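Local coordinates for protein telomeric DNA-binding factor trf1 (Schizosaccharomyces pombe, PDB 6K5S) that probably binds telomeric DNA as a dimer, pairing through the helical TRF-homology domain that the telomere repeat binding factors share, at the interface of chains A and B. Coordinates in Å, arbitrary orientation; residue numbers count along the deposited sequence, not the author numbering. Chains: chain A/B, Telomeric DNA-binding factor trf1.

Contact 1: the interface of chains A and B. Residues chain A 51-52, 55-56, 59; chain B 48, 51-52, 55.
Helix 41-60 of chain A packs against helix 41-60 of chain B, and the two-fold symmetric seam between them is filled largely by methionines, whose flexible, unbranched chains mould to one another. A:Met55 hides the most surface of the patch, 81 Å². Its side chain runs past B:Met52 in the opposite direction, so that the terminal methyl CE of A:Met55 settles 3.5 Å from CG of B:Met52. CE of A:Met55 also lies 3.6 Å from CB of B:Asn51, a side chain it meets nearly at right angles. The bend at the thioether (chi3 52°) turns CE of A:Met55 toward this pair of residues. Were A:Met55 an alanine, the loss of the thioether chain would probably open a gap beside B:Met52 and B:Asn51. B:Met55, poorly ordered and modelled with bends at both chi2 and chi3, places its methyl near CG of A:Met52 and the sulfur of A:Met55, contacts that are only approximate. B:Met52 continues along chain A, with SD of B:Met52 3.9 Å from CB of A:Val56. Beyond the sulfur it comes tip to tip with A:Ile59, CE of B:Met52 lying 3.6 Å from CD1 of A:Ile59.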
loop_
_atom_site.group_PDB
_atom_site.type_symbol
_atom_site.label_atom_id
_atom_site.label_comp_id
_atom_site.label_asym_id
_atom_site.label_seq_id
_atom_site.Cartn_x
_atom_site.Cartn_y
_atom_site.Cartn_z
ATOM N N ASN A 51 9.233 -1.033 0.987
ATOM C CA ASN A 51 8.722 -1.960 1.996
ATOM C C ASN A 51 7.240 -2.235 1.794
ATOM O O ASN A 51 6.780 -3.373 1.963
ATOM C CB ASN A 51 8.965 -1.410 3.400
ATOM C CG ASN A 51 10.423 -1.515 3.817
ATOM O OD1 ASN A 51 11.201 -2.243 3.201
ATOM N ND2 ASN A 51 10.794 -0.793 4.872
ATOM N N MET A 52 6.466 -1.207 1.445
ATOM C CA MET A 52 5.061 -1.459 1.143
ATOM C C MET A 52 4.939 -2.263 -0.145
ATOM O O MET A 52 4.096 -3.162 -0.238
ATOM C CB MET A 52 4.272 -0.147 1.051
ATOM C CG MET A 52 3.847 0.460 2.440
ATOM S SD MET A 52 3.025 2.089 2.289
ATOM C CE MET A 52 4.335 2.971 1.511
ATOM N N MET A 55 5.437 -5.947 0.372
ATOM C CA MET A 55 4.269 -6.572 0.990
ATOM C C MET A 55 3.151 -6.781 -0.023
ATOM O O MET A 55 2.533 -7.850 -0.052
ATOM C CB MET A 55 3.741 -5.730 2.162
ATOM C CG MET A 55 4.665 -5.599 3.377
ATOM S SD MET A 55 3.687 -4.889 4.727
ATOM C CE MET A 55 2.326 -6.062 4.628
ATOM N N VAL A 56 2.862 -5.770 -0.854
ATOM C CA VAL A 56 1.760 -5.918 -1.804
ATOM C C VAL A 56 2.128 -6.933 -2.882
ATOM O O VAL A 56 1.289 -7.739 -3.291
ATOM C CB VAL A 56 1.344 -4.559 -2.401
ATOM C CG1 VAL A 56 2.365 -4.024 -3.329
ATOM C CG2 VAL A 56 0.009 -4.683 -3.165
ATOM N N ILE A 59 1.290 -10.444 -2.110
ATOM C CA ILE A 59 -0.123 -10.771 -2.288
ATOM C C ILE A 59 -0.396 -11.261 -3.703
ATOM O O ILE A 59 -1.259 -12.124 -3.915
ATOM C CB ILE A 59 -0.989 -9.550 -1.921
ATOM C CG1 ILE A 59 -1.036 -9.411 -0.406
ATOM C CG2 ILE A 59 -2.401 -9.669 -2.492
ATOM C CD1 ILE A 59 -1.019 -8.014 0.089
ATOM N N LYS B 48 -2.732 -9.069 6.578
ATOM C CA LYS B 48 -1.798 -8.491 5.615
ATOM C C LYS B 48 -2.219 -7.081 5.214
ATOM O O LYS B 48 -1.370 -6.199 5.062
ATOM C CB LYS B 48 -1.683 -9.391 4.385
ATOM C CG LYS B 48 -0.991 -10.723 4.664
ATOM C CD LYS B 48 -1.016 -11.634 3.435
ATOM C CE LYS B 48 -0.545 -13.040 3.784
ATOM N NZ LYS B 48 0.856 -13.038 4.295
ATOM N N ASN B 51 -1.373 -4.767 8.201
ATOM C CA ASN B 51 0.061 -4.463 8.225
ATOM C C ASN B 51 0.425 -3.377 7.213
ATOM O O ASN B 51 1.237 -2.490 7.511
ATOM C CB ASN B 51 0.893 -5.703 7.945
ATOM C CG ASN B 51 0.933 -6.646 9.122
ATOM O OD1 ASN B 51 0.526 -6.286 10.234
ATOM N ND2 ASN B 51 1.432 -7.863 8.888
ATOM N N MET B 52 -0.133 -3.448 6.001
ATOM C CA MET B 52 0.093 -2.368 5.040
ATOM C C MET B 52 -0.495 -1.062 5.553
ATOM O O MET B 52 0.133 -0.007 5.425
ATOM C CB MET B 52 -0.481 -2.729 3.656
ATOM C CG MET B 52 0.437 -3.641 2.852
ATOM S SD MET B 52 -0.172 -4.154 1.216
ATOM C CE MET B 52 -1.721 -4.876 1.720
ATOM N N MET B 55 1.607 0.712 8.043
ATOM C CA MET B 55 2.802 1.336 7.499
ATOM C C MET B 55 2.462 2.638 6.788
ATOM O O MET B 55 3.158 3.646 6.956
ATOM C CB MET B 55 3.507 0.382 6.552
ATOM C CG MET B 55 4.549 -0.488 7.205
ATOM S SD MET B 55 5.794 -0.616 5.900
ATOM C CE MET B 55 5.072 -1.952 4.988
#

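Contact 2: the interface of chains A and B. Residues chain A 12, 16, 52; chain B 9, 12, 55-56, 59.
A:Met52 enters a groove on chain B formed by B:Leu9, B:Val56 and B:Ile59, and its apolar insertion into chain B buries 69 Å² of the methionine. SD of A:Met52 passes across B:Val56 at about a right angle, 3.9 Å from CB of B:Val56. A turn at chi3 (-60°) then directs CE of A:Met52 toward B:Ile59, tip to tip, 3.6 Å from CD1 of B:Ile59. B:Leu9 and A:Met52 also reach toward each other tip to tip, with CD1 of B:Leu9 4.0 Å from CE of A:Met52. One methyl is thus shared by two branched side chains. The second branch of B:Leu9 turns to A:Leu16, and the CD2 methyls of B:Leu9 and A:Leu16 lie 3.6 Å apart.

A mixed contact, with hydroxyls set against methyls, forms where A:Thr12 faces its own copy, B:Thr12, the two side chains crossing at about a right angle. On both threonines CG2 stands anti to the backbone N and OG1 beside it (chi1 of OG1 -69° in A:Thr12, -71° in B:Thr12), which turns the methyls toward each other, CG2 of A:Thr12 lying 3.9 Å from CG2 of B:Thr12. The hydroxyl OG1 of A:Thr12 lies 3.8 Å from CG2 of B:Thr12, a packing distance.

In the fold, helix 10-24 of chain A and helix 10-23 of chain B meet at the threonines, while A:Met52, on helix 41-60 of chain A, reaches between B:Leu9, just before helix 10-23 of chain B, and helix 41-60 of chain B.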
loop_
_atom_site.group_PDB
_atom_site.type_symbol
_atom_site.label_atom_id
_atom_site.label_comp_id
_atom_site.label_asym_id
_atom_site.label_seq_id
_atom_site.Cartn_x
_atom_site.Cartn_y
_atom_site.Cartn_z
ATOM N N THR A 12 -3.520 0.118 -4.967
ATOM C CA THR A 12 -2.252 0.200 -4.238
ATOM C C THR A 12 -1.098 -0.341 -5.080
ATOM O O THR A 12 -0.044 0.299 -5.205
ATOM C CB THR A 12 -2.351 -0.585 -2.917
ATOM O OG1 THR A 12 -3.242 0.075 -1.999
ATOM C CG2 THR A 12 -0.972 -0.730 -2.275
ATOM N N LEU A 16 1.964 2.230 -5.986
ATOM C CA LEU A 16 3.340 1.954 -5.580
ATOM C C LEU A 16 4.214 1.673 -6.788
ATOM O O LEU A 16 5.383 2.069 -6.813
ATOM C CB LEU A 16 3.376 0.777 -4.587
ATOM C CG LEU A 16 2.630 0.990 -3.260
ATOM C CD1 LEU A 16 2.589 -0.315 -2.420
ATOM C CD2 LEU A 16 3.283 2.094 -2.470
ATOM N N MET A 52 6.466 -1.207 1.445
ATOM C CA MET A 52 5.061 -1.459 1.143
ATOM C C MET A 52 4.939 -2.263 -0.145
ATOM O O MET A 52 4.096 -3.162 -0.238
ATOM C CB MET A 52 4.272 -0.147 1.051
ATOM C CG MET A 52 3.847 0.460 2.440
ATOM S SD MET A 52 3.025 2.089 2.289
ATOM C CE MET A 52 4.335 2.971 1.511
ATOM N N LEU B 9 1.271 9.184 -2.175
ATOM C CA LEU B 9 0.734 7.933 -1.665
ATOM C C LEU B 9 -0.761 8.005 -1.367
ATOM O O LEU B 9 -1.320 7.024 -0.864
ATOM C CB LEU B 9 1.494 7.498 -0.409
ATOM C CG LEU B 9 2.890 6.909 -0.662
ATOM C CD1 LEU B 9 3.730 6.853 0.608
ATOM C CD2 LEU B 9 2.812 5.505 -1.298
ATOM N N THR B 12 -2.898 5.023 -2.298
ATOM C CA THR B 12 -2.716 3.834 -1.462
ATOM C C THR B 12 -3.458 3.999 -0.144
ATOM O O THR B 12 -4.129 3.071 0.330
ATOM C CB THR B 12 -1.213 3.573 -1.205
ATOM O OG1 THR B 12 -0.573 3.110 -2.397
ATOM C CG2 THR B 12 -1.019 2.501 -0.129
ATOM N N MET B 55 1.607 0.712 8.043
ATOM C CA MET B 55 2.802 1.336 7.499
ATOM C C MET B 55 2.462 2.638 6.788
ATOM O O MET B 55 3.158 3.646 6.956
ATOM C CB MET B 55 3.507 0.382 6.552
ATOM C CG MET B 55 4.549 -0.488 7.205
ATOM S SD MET B 55 5.794 -0.616 5.900
ATOM C CE MET B 55 5.072 -1.952 4.988
ATOM N N VAL B 56 1.396 2.638 5.991
ATOM C CA VAL B 56 1.059 3.880 5.302
ATOM C C VAL B 56 0.573 4.932 6.296
ATOM O O VAL B 56 0.829 6.128 6.116
ATOM C CB VAL B 56 0.038 3.641 4.177
ATOM C CG1 VAL B 56 -1.339 3.338 4.733
ATOM C CG2 VAL B 56 -0.043 4.878 3.282
ATOM N N ILE B 59 3.179 7.032 7.693
ATOM C CA ILE B 59 3.679 8.045 6.783
ATOM C C ILE B 59 2.890 9.334 6.945
ATOM O O ILE B 59 3.431 10.432 6.766
ATOM C CB ILE B 59 3.647 7.502 5.339
ATOM C CG1 ILE B 59 4.610 6.317 5.218
ATOM C CG2 ILE B 59 4.000 8.602 4.320
ATOM C CD1 ILE B 59 4.516 5.590 3.906
#

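Contact 3: the interface of chains A and B. Residues chain A 8-9, 12; chain B 15-16, 19, 52.
B:Ile19, A:Ser8 and A:Leu9 bury the most surface here, where the N-terminal segment of chain A lies against helix 10-23 of chain B. The tip of B:Ile19 does most of its work through CD1, which presses on CD2 of A:Leu9 at 3.4 Å, tighter than usual van der Waals contact. The two side chains cross at about a right angle, and the isoleucine's CG1, anti to its own carbonyl carbon (chi1 -73°), carries that methyl toward chain A. A:Ser8, the last residue of helix 4-8, covers the same side chain, its CB 3.8 Å from CG1 of B:Ile19. The serine hydroxyl rests near this hydrocarbon too, with OG of A:Ser8 3.7 Å from CD1 of B:Ile19.

A:Leu9 divides its branches between two elements of chain B. CD2 of A:Leu9, besides meeting B:Ile19, lies 3.7 Å from CD2 of B:Leu16, while CD1 points end-on at the methyl CE of B:Met52, so one leucine joins helix 10-23 to helix 41-60.

Beside this apolar cluster, B:Asn15 supplies a polar link. With CG anti to the backbone N (chi1 180°), its amide extends to chain A. As modelled, OD1 of B:Asn15 sits 2.9 Å from the backbone O of A:Ser8, two acceptors facing each other, so the amide's O and N may be exchanged. The link to A:Thr12 stands either way, though its direction is doubtful: as modelled, ND2 of B:Asn15 donates to the hydroxyl OG1 of A:Thr12 over 2.6 Å, nearly straight at 173° and in the amide plane.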
loop_
_atom_site.group_PDB
_atom_site.type_symbol
_atom_site.label_atom_id
_atom_site.label_comp_id
_atom_site.label_asym_id
_atom_site.label_seq_id
_atom_site.Cartn_x
_atom_site.Cartn_y
_atom_site.Cartn_z
ATOM N N SER A 8 -9.018 -6.227 -4.702
ATOM C CA SER A 8 -9.238 -4.947 -4.039
ATOM C C SER A 8 -7.982 -4.094 -3.965
ATOM O O SER A 8 -8.102 -2.867 -3.894
ATOM C CB SER A 8 -9.827 -5.151 -2.640
ATOM O OG SER A 8 -9.041 -6.001 -1.841
ATOM N N LEU A 9 -6.788 -4.702 -4.039
ATOM C CA LEU A 9 -5.538 -3.974 -3.855
ATOM C C LEU A 9 -4.962 -3.399 -5.138
ATOM O O LEU A 9 -3.860 -2.831 -5.097
ATOM C CB LEU A 9 -4.492 -4.877 -3.198
ATOM C CG LEU A 9 -4.805 -5.059 -1.707
ATOM C CD1 LEU A 9 -4.031 -6.187 -1.123
ATOM C CD2 LEU A 9 -4.514 -3.760 -0.941
ATOM N N THR A 12 -3.520 0.118 -4.967
ATOM C CA THR A 12 -2.252 0.200 -4.238
ATOM C C THR A 12 -1.098 -0.341 -5.080
ATOM O O THR A 12 -0.044 0.299 -5.205
ATOM C CB THR A 12 -2.351 -0.585 -2.917
ATOM O OG1 THR A 12 -3.242 0.075 -1.999
ATOM C CG2 THR A 12 -0.972 -0.730 -2.275
ATOM N N ASN B 15 -7.122 3.514 -0.752
ATOM C CA ASN B 15 -7.458 2.146 -1.141
ATOM C C ASN B 15 -7.479 1.229 0.072
ATOM O O ASN B 15 -8.427 0.473 0.266
ATOM C CB ASN B 15 -6.458 1.634 -2.185
ATOM C CG ASN B 15 -6.747 0.204 -2.636
ATOM O OD1 ASN B 15 -7.895 -0.165 -2.943
ATOM N ND2 ASN B 15 -5.709 -0.617 -2.648
ATOM N N LEU B 16 -6.423 1.274 0.881
ATOM C CA LEU B 16 -6.382 0.512 2.125
ATOM C C LEU B 16 -7.469 0.960 3.102
ATOM O O LEU B 16 -8.072 0.119 3.781
ATOM C CB LEU B 16 -5.006 0.637 2.775
ATOM C CG LEU B 16 -3.848 0.056 1.984
ATOM C CD1 LEU B 16 -2.496 0.439 2.628
ATOM C CD2 LEU B 16 -4.025 -1.472 1.863
ATOM N N ILE B 19 -10.666 -0.606 1.901
ATOM C CA ILE B 19 -10.686 -2.041 2.184
ATOM C C ILE B 19 -11.058 -2.301 3.641
ATOM O O ILE B 19 -11.835 -3.213 3.944
ATOM C CB ILE B 19 -9.328 -2.670 1.825
ATOM C CG1 ILE B 19 -9.173 -2.760 0.296
ATOM C CG2 ILE B 19 -9.205 -4.065 2.434
ATOM C CD1 ILE B 19 -7.746 -2.965 -0.136
ATOM N N MET B 52 -0.133 -3.448 6.001
ATOM C CA MET B 52 0.093 -2.368 5.040
ATOM C C MET B 52 -0.495 -1.062 5.553
ATOM O O MET B 52 0.133 -0.007 5.425
ATOM C CB MET B 52 -0.481 -2.729 3.656
ATOM C CG MET B 52 0.437 -3.641 2.852
ATOM S SD MET B 52 -0.172 -4.154 1.216
ATOM C CE MET B 52 -1.721 -4.876 1.720
#

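Contact 1, contact 2 and contact 3 form one continuous seam: the centres of their C-alpha atoms are about 8 Å apart for contacts 1 and 2, and about 9 Å for contact 3 from either. Contacts 1 and 2 share A:Met52 and B:Met55, contacts 1 and 3 share B:Met52, and contacts 2 and 3 share A:Thr12. Helix 41-60 takes part in each, joined in contacts 2 and 3 by helix 10-24 of chain A and helix 10-23 of chain B. Because the interface is two-fold symmetric, every contact recurs with the chains exchanged, as expected for the homodimerisation typical of TRF-homology domains.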